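PDB 5GMX: carboxylesterase from Uncultured bacterium, which hydrolyses carboxylic esters as a family VIII carboxylesterase and also shows hydrolytic activity toward oxyimino cephalosporins. Local coordinates for residues N68-T73 with L248-A253; S342-S347 with N364-N369. One frame throughout, in Å; residues are numbered along the deposited sequence.

In the fold
Both contacts line the pocket occupied by phenylmethanesulfonic acid (PMS), their centres about 9 Å apart, and they follow in series along the chain. Contact 1 sets the turn that leads into helix 72-86, with the sulfonylated Ser71 just before the helix, against the short helix 250-253. Contact 2 joins two loops at the end of the antiparallel sheet: 342-347 links neighbouring strands 339-342 and 348-352, whereas the loop 364-369 runs from strand 357-363 toward helix 374-385. A probable hydrogen bond, Thr72 OG1 to Ser347 OG (2.7 Å), joins the two, and the rings of Tyr70 and Trp344 meet edge-to-face. In this beta-lactamase-like fold both loops thus turn a backbone N-H to PMS O1S, Ser71 N weakly and Trp344 N more closely.

Contact 1 (N68-T73 with L248-A253); sequences NTYSTT and LTAHIA. With PMS (phenylmethanesulfonic acid), chain C.
Just before helix 72-86 in this beta-lactamase-like fold, Ser71 opens a sequence that fits the SxxK motif, with Lys74 following, and its OG is covalently bonded to the sulfur of PMS (1.5 Å). The chain reaches that helix through a type II' turn from Thr69 to Thr72, with Tyr70 at positive phi. Tyr70 holds CG beside its backbone N, anti to the carbonyl carbon (chi1 -69°), and the ring extends to the 250-253 helix. There the phenol donates a hydrogen bond to the Thr249 carbonyl, OH to O 3.0 Å; this oxygen lies at the ring edge, while the donor stands 35° out of the carbonyl plane. Ala253 presses its methyl against two residues, CB lying 3.6 Å from Tyr70 OH and 3.7 Å from Asn68 CB. With CG anti to the backbone N (chi1 -164°), Asn68 brings ND2 over the centre of the Tyr70 ring, 3.0 Å above its plane; its amide is held outside the pair, OD1 by Trp258 and ND2 by the Ala266 carbonyl. Leu248 lines the pocket from the other segment, its CD1 methyl 3.6 Å from PMS C2.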
loop_
_atom_site.group_PDB
_atom_site.type_symbol
_atom_site.label_atom_id
_atom_site.label_comp_id
_atom_site.label_asym_id
_atom_site.label_seq_id
_atom_site.Cartn_x
_atom_site.Cartn_y
_atom_site.Cartn_z
ATOM N N ASN A 68 1.254 -11.433 1.931
ATOM C CA ASN A 68 1.367 -10.461 0.851
ATOM C C ASN A 68 0.163 -9.521 0.869
ATOM O O ASN A 68 -0.980 -9.964 0.975
ATOM C CB ASN A 68 1.478 -11.172 -0.493
ATOM C CG ASN A 68 1.968 -10.260 -1.596
ATOM O OD1 ASN A 68 3.166 -10.161 -1.836
ATOM N ND2 ASN A 68 1.043 -9.583 -2.268
ATOM N N THR A 69 0.411 -8.220 0.778
ATOM C CA THR A 69 -0.677 -7.246 0.867
ATOM C C THR A 69 -0.980 -6.562 -0.464
ATOM O O THR A 69 -1.843 -5.690 -0.526
ATOM C CB THR A 69 -0.364 -6.154 1.900
ATOM O OG1 THR A 69 0.832 -5.465 1.516
ATOM C CG2 THR A 69 -0.177 -6.768 3.295
ATOM N N TYR A 70 -0.274 -6.962 -1.519
ATOM C CA TYR A 70 -0.450 -6.380 -2.850
ATOM C C TYR A 70 -0.444 -4.853 -2.817
ATOM O O TYR A 70 0.433 -4.270 -2.194
ATOM C CB TYR A 70 -1.724 -6.925 -3.493
ATOM C CG TYR A 70 -1.566 -8.390 -3.820
ATOM C CD1 TYR A 70 -0.846 -8.790 -4.938
ATOM C CD2 TYR A 70 -2.091 -9.373 -2.989
ATOM C CE1 TYR A 70 -0.671 -10.127 -5.237
ATOM C CE2 TYR A 70 -1.925 -10.716 -3.279
ATOM C CZ TYR A 70 -1.217 -11.084 -4.408
ATOM O OH TYR A 70 -1.047 -12.415 -4.706
ATOM N N SER A 71 -1.416 -4.204 -3.450
ATOM C CA SER A 71 -1.333 -2.751 -3.631
ATOM C C SER A 71 -1.493 -1.944 -2.346
ATOM O O SER A 71 -1.328 -0.725 -2.353
ATOM C CB SER A 71 -2.361 -2.287 -4.654
ATOM O OG SER A 71 -2.113 -2.906 -5.909
ATOM N N THR A 72 -1.819 -2.606 -1.242
ATOM C CA THR A 72 -1.765 -1.943 0.059
ATOM C C THR A 72 -0.353 -1.352 0.239
ATOM O O THR A 72 -0.174 -0.251 0.792
ATOM C CB THR A 72 -2.127 -2.924 1.203
ATOM O OG1 THR A 72 -3.463 -3.423 1.004
ATOM C CG2 THR A 72 -2.031 -2.244 2.565
ATOM N N THR A 73 0.636 -2.069 -0.294
ATOM C CA THR A 73 2.032 -1.626 -0.301
ATOM C C THR A 73 2.241 -0.235 -0.917
ATOM O O THR A 73 3.148 0.491 -0.507
ATOM C CB THR A 73 2.931 -2.639 -1.062
ATOM O OG1 THR A 73 2.565 -3.976 -0.698
ATOM C CG2 THR A 73 4.401 -2.422 -0.738
ATOM N N LEU A 248 0.046 -10.689 -12.658
ATOM C CA LEU A 248 0.220 -11.130 -11.278
ATOM C C LEU A 248 -0.817 -12.181 -10.926
ATOM O O LEU A 248 -1.885 -12.233 -11.528
ATOM C CB LEU A 248 0.114 -9.960 -10.304
ATOM C CG LEU A 248 1.134 -8.827 -10.419
ATOM C CD1 LEU A 248 0.957 -7.868 -9.248
ATOM C CD2 LEU A 248 2.580 -9.347 -10.502
ATOM N N THR A 249 -0.486 -13.039 -9.968
ATOM C CA THR A 249 -1.391 -14.099 -9.531
ATOM C C THR A 249 -1.312 -14.250 -8.018
ATOM O O THR A 249 -0.403 -13.718 -7.387
ATOM C CB THR A 249 -1.057 -15.455 -10.199
ATOM O OG1 THR A 249 0.274 -15.850 -9.841
ATOM C CG2 THR A 249 -1.167 -15.365 -11.727
ATOM N N ALA A 250 -2.261 -14.967 -7.430
ATOM C CA ALA A 250 -2.146 -15.325 -6.022
ATOM C C ALA A 250 -0.918 -16.197 -5.824
ATOM O O ALA A 250 -0.221 -16.102 -4.816
ATOM C CB ALA A 250 -3.390 -16.048 -5.546
ATOM N N HIS A 251 -0.657 -17.038 -6.814
ATOM C CA HIS A 251 0.407 -18.022 -6.749
ATOM C C HIS A 251 1.780 -17.398 -6.504
ATOM O O HIS A 251 2.582 -17.947 -5.752
ATOM C CB HIS A 251 0.432 -18.834 -8.045
ATOM C CG HIS A 251 1.428 -19.950 -8.041
ATOM N ND1 HIS A 251 1.359 -21.007 -7.158
ATOM C CD2 HIS A 251 2.517 -20.175 -8.813
ATOM C CE1 HIS A 251 2.364 -21.835 -7.387
ATOM N NE2 HIS A 251 3.082 -21.352 -8.386
ATOM N N ILE A 252 2.048 -16.253 -7.132
ATOM C CA ILE A 252 3.385 -15.661 -7.079
ATOM C C ILE A 252 3.726 -15.182 -5.660
ATOM O O ILE A 252 4.887 -15.179 -5.265
ATOM C CB ILE A 252 3.536 -14.493 -8.088
ATOM C CG1 ILE A 252 5.016 -14.166 -8.316
ATOM C CG2 ILE A 252 2.750 -13.263 -7.643
ATOM C CD1 ILE A 252 5.815 -15.302 -8.915
ATOM N N ALA A 253 2.708 -14.818 -4.886
ATOM C CA ALA A 253 2.902 -14.450 -3.488
ATOM C C ALA A 253 3.518 -15.602 -2.684
ATOM O O ALA A 253 4.227 -15.371 -1.705
ATOM C CB ALA A 253 1.580 -14.025 -2.869
HETATM C C PMS C . -1.600 -4.788 -7.506
HETATM S S PMS C . -2.850 -4.060 -6.469
HETATM C C1 PMS C . -2.190 -5.510 -8.705
HETATM C C2 PMS C . -2.478 -6.866 -8.632
HETATM C C3 PMS C . -3.014 -7.527 -9.730
HETATM C C4 PMS C . -3.258 -6.836 -10.906
HETATM C C5 PMS C . -2.969 -5.481 -10.984
HETATM C C6 PMS C . -2.433 -4.823 -9.887
HETATM O O2S PMS C . -4.095 -3.622 -7.206
HETATM O O1S PMS C . -3.427 -5.079 -5.514
#

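Contact 2 (S342-S347 with N364-N369); sequences SGWGGS and NQMDTN. With PMS (phenylmethanesulfonic acid), chain C.
Trp344 carries CG anti to its backbone N (chi1 -173°), while selenomethionine Met366 has CG anti to its carbonyl carbon (chi1 -61°), runs extended through chi2 and bends at chi3 (68°). That bend sets the CE methyl over the centre of the indole face, 3.4 Å from the centroid of the five-membered ring, a CH-pi contact; the selenium completes a Met-aromatic pair. Toward the opposite face, near its rim, comes PMS C3, 3.4 Å from Trp344 CE3, the phenyl turned steeply against the indole rather than stacked on it. Two backbone bonds tie the loops at Gly345: its N-H points almost straight along the C=O axis of Asn369 (Gly345 N to Asn369 O 3.0 Å), and its carbonyl receives Asp367 N on a lone pair (Asp367 N to Gly345 O 2.9 Å). A CB on Gly345 would clash with Met366 CG and, at these backbone angles, jam against the carbonyl O of Trp344, which by itself calls for glycine in the type II turn from Gly343 to Gly346. A water bridges Gly343 O and Asn369 OD1, donating to both, while Asp373 holds Asn369 ND2. From within the same turn, Trp344 N donates to PMS O1S (2.7 Å), and Ser71 N reaches that oxygen more weakly. This pairing of two N-H groups is consistent with the oxyanion hole of serine beta-lactamases and family VIII esterases.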
loop_
_atom_site.group_PDB
_atom_site.type_symbol
_atom_site.label_atom_id
_atom_site.label_comp_id
_atom_site.label_asym_id
_atom_site.label_seq_id
_atom_site.Cartn_x
_atom_site.Cartn_y
_atom_site.Cartn_z
ATOM N N SER A 342 -5.802 0.209 -0.899
ATOM C CA SER A 342 -6.308 -1.143 -0.789
ATOM C C SER A 342 -5.512 -2.073 -1.682
ATOM O O SER A 342 -4.800 -1.629 -2.582
ATOM C CB SER A 342 -7.787 -1.183 -1.160
ATOM O OG SER A 342 -8.510 -0.231 -0.405
ATOM N N GLY A 343 -5.661 -3.369 -1.452
ATOM C CA GLY A 343 -4.937 -4.344 -2.231
ATOM C C GLY A 343 -5.840 -5.392 -2.836
ATOM O O GLY A 343 -6.917 -5.695 -2.320
ATOM N N TRP A 344 -5.388 -5.942 -3.951
ATOM C CA TRP A 344 -6.079 -7.029 -4.620
ATOM C C TRP A 344 -6.393 -8.162 -3.650
ATOM O O TRP A 344 -5.496 -8.676 -2.984
ATOM C CB TRP A 344 -5.217 -7.533 -5.774
ATOM C CG TRP A 344 -5.853 -8.529 -6.658
ATOM C CD1 TRP A 344 -7.180 -8.649 -6.953
ATOM C CD2 TRP A 344 -5.180 -9.558 -7.386
ATOM N NE1 TRP A 344 -7.376 -9.706 -7.809
ATOM C CE2 TRP A 344 -6.163 -10.279 -8.093
ATOM C CE3 TRP A 344 -3.840 -9.950 -7.497
ATOM C CZ2 TRP A 344 -5.846 -11.363 -8.910
ATOM C CZ3 TRP A 344 -3.528 -11.028 -8.306
ATOM C CH2 TRP A 344 -4.527 -11.721 -9.002
ATOM N N GLY A 345 -7.671 -8.525 -3.542
ATOM C CA GLY A 345 -8.060 -9.640 -2.697
ATOM C C GLY A 345 -8.793 -9.238 -1.431
ATOM O O GLY A 345 -9.605 -9.998 -0.924
ATOM N N GLY A 346 -8.507 -8.041 -0.925
ATOM C CA GLY A 346 -9.243 -7.499 0.204
ATOM C C GLY A 346 -8.460 -6.741 1.270
ATOM O O GLY A 346 -9.070 -6.047 2.089
ATOM N N SER A 347 -7.131 -6.840 1.281
ATOM C CA SER A 347 -6.378 -6.105 2.300
ATOM C C SER A 347 -6.514 -4.607 2.083
ATOM O O SER A 347 -6.793 -4.163 0.972
ATOM C CB SER A 347 -4.898 -6.508 2.315
ATOM O OG SER A 347 -4.224 -6.038 1.163
ATOM N N ASN A 364 -5.484 -13.936 4.051
ATOM C CA ASN A 364 -4.941 -14.803 3.013
ATOM C C ASN A 364 -5.980 -15.380 2.041
ATOM O O ASN A 364 -5.608 -15.983 1.032
ATOM C CB ASN A 364 -4.125 -15.937 3.651
ATOM C CG ASN A 364 -4.966 -16.873 4.506
ATOM O OD1 ASN A 364 -6.095 -16.562 4.879
ATOM N ND2 ASN A 364 -4.392 -18.019 4.846
ATOM N N GLN A 365 -7.267 -15.208 2.334
ATOM C CA GLN A 365 -8.313 -15.618 1.392
ATOM C C GLN A 365 -8.786 -14.445 0.536
ATOM O O GLN A 365 -9.475 -13.545 1.015
ATOM C CB GLN A 365 -9.512 -16.227 2.116
ATOM C CG GLN A 365 -10.662 -16.585 1.172
ATOM C CD GLN A 365 -10.251 -17.588 0.100
ATOM O OE1 GLN A 365 -9.949 -18.739 0.406
ATOM N NE2 GLN A 365 -10.223 -17.148 -1.160
HETATM N N MSE A 366 -8.421 -14.465 -0.735
HETATM C CA MSE A 366 -8.751 -13.371 -1.632
HETATM C C MSE A 366 -10.203 -13.417 -2.080
HETATM O O MSE A 366 -10.800 -14.484 -2.170
HETATM C CB MSE A 366 -7.838 -13.401 -2.853
HETATM C CG MSE A 366 -6.369 -13.235 -2.535
HETATM SE SE MSE A 366 -5.331 -13.346 -4.178
HETATM C CE MSE A 366 -5.905 -11.702 -5.035
ATOM N N ASP A 367 -10.759 -12.242 -2.350
ATOM C CA ASP A 367 -12.081 -12.115 -2.946
ATOM C C ASP A 367 -11.938 -11.248 -4.191
ATOM O O ASP A 367 -10.927 -10.570 -4.354
ATOM C CB ASP A 367 -13.081 -11.507 -1.956
ATOM C CG ASP A 367 -14.528 -11.750 -2.362
ATOM O OD1 ASP A 367 -14.790 -11.950 -3.570
ATOM O OD2 ASP A 367 -15.404 -11.752 -1.469
ATOM N N THR A 368 -12.943 -11.261 -5.064
ATOM C CA THR A 368 -12.847 -10.561 -6.347
ATOM C C THR A 368 -13.100 -9.056 -6.236
ATOM O O THR A 368 -14.228 -8.592 -6.419
ATOM C CB THR A 368 -13.828 -11.147 -7.371
ATOM O OG1 THR A 368 -15.147 -11.163 -6.811
ATOM C CG2 THR A 368 -13.416 -12.560 -7.738
ATOM N N ASN A 369 -12.032 -8.313 -5.946
ATOM C CA ASN A 369 -12.066 -6.857 -5.784
ATOM C C ASN A 369 -10.649 -6.316 -5.553
ATOM O O ASN A 369 -9.764 -7.041 -5.092
ATOM C CB ASN A 369 -12.987 -6.441 -4.627
ATOM C CG ASN A 369 -12.526 -6.983 -3.276
ATOM O OD1 ASN A 369 -11.668 -6.390 -2.619
ATOM N ND2 ASN A 369 -13.102 -8.105 -2.856
HETATM C C PMS C . -1.600 -4.788 -7.506
HETATM S S PMS C . -2.850 -4.060 -6.469
HETATM C C1 PMS C . -2.190 -5.510 -8.705
HETATM C C2 PMS C . -2.478 -6.866 -8.632
HETATM C C3 PMS C . -3.014 -7.527 -9.730
HETATM C C4 PMS C . -3.258 -6.836 -10.906
HETATM C C5 PMS C . -2.969 -5.481 -10.984
HETATM C C6 PMS C . -2.433 -4.823 -9.887
HETATM O O2S PMS C . -4.095 -3.622 -7.206
HETATM O O1S PMS C . -3.427 -5.079 -5.514
HETATM O O HOH W 1 -9.358 -4.543 -1.571
#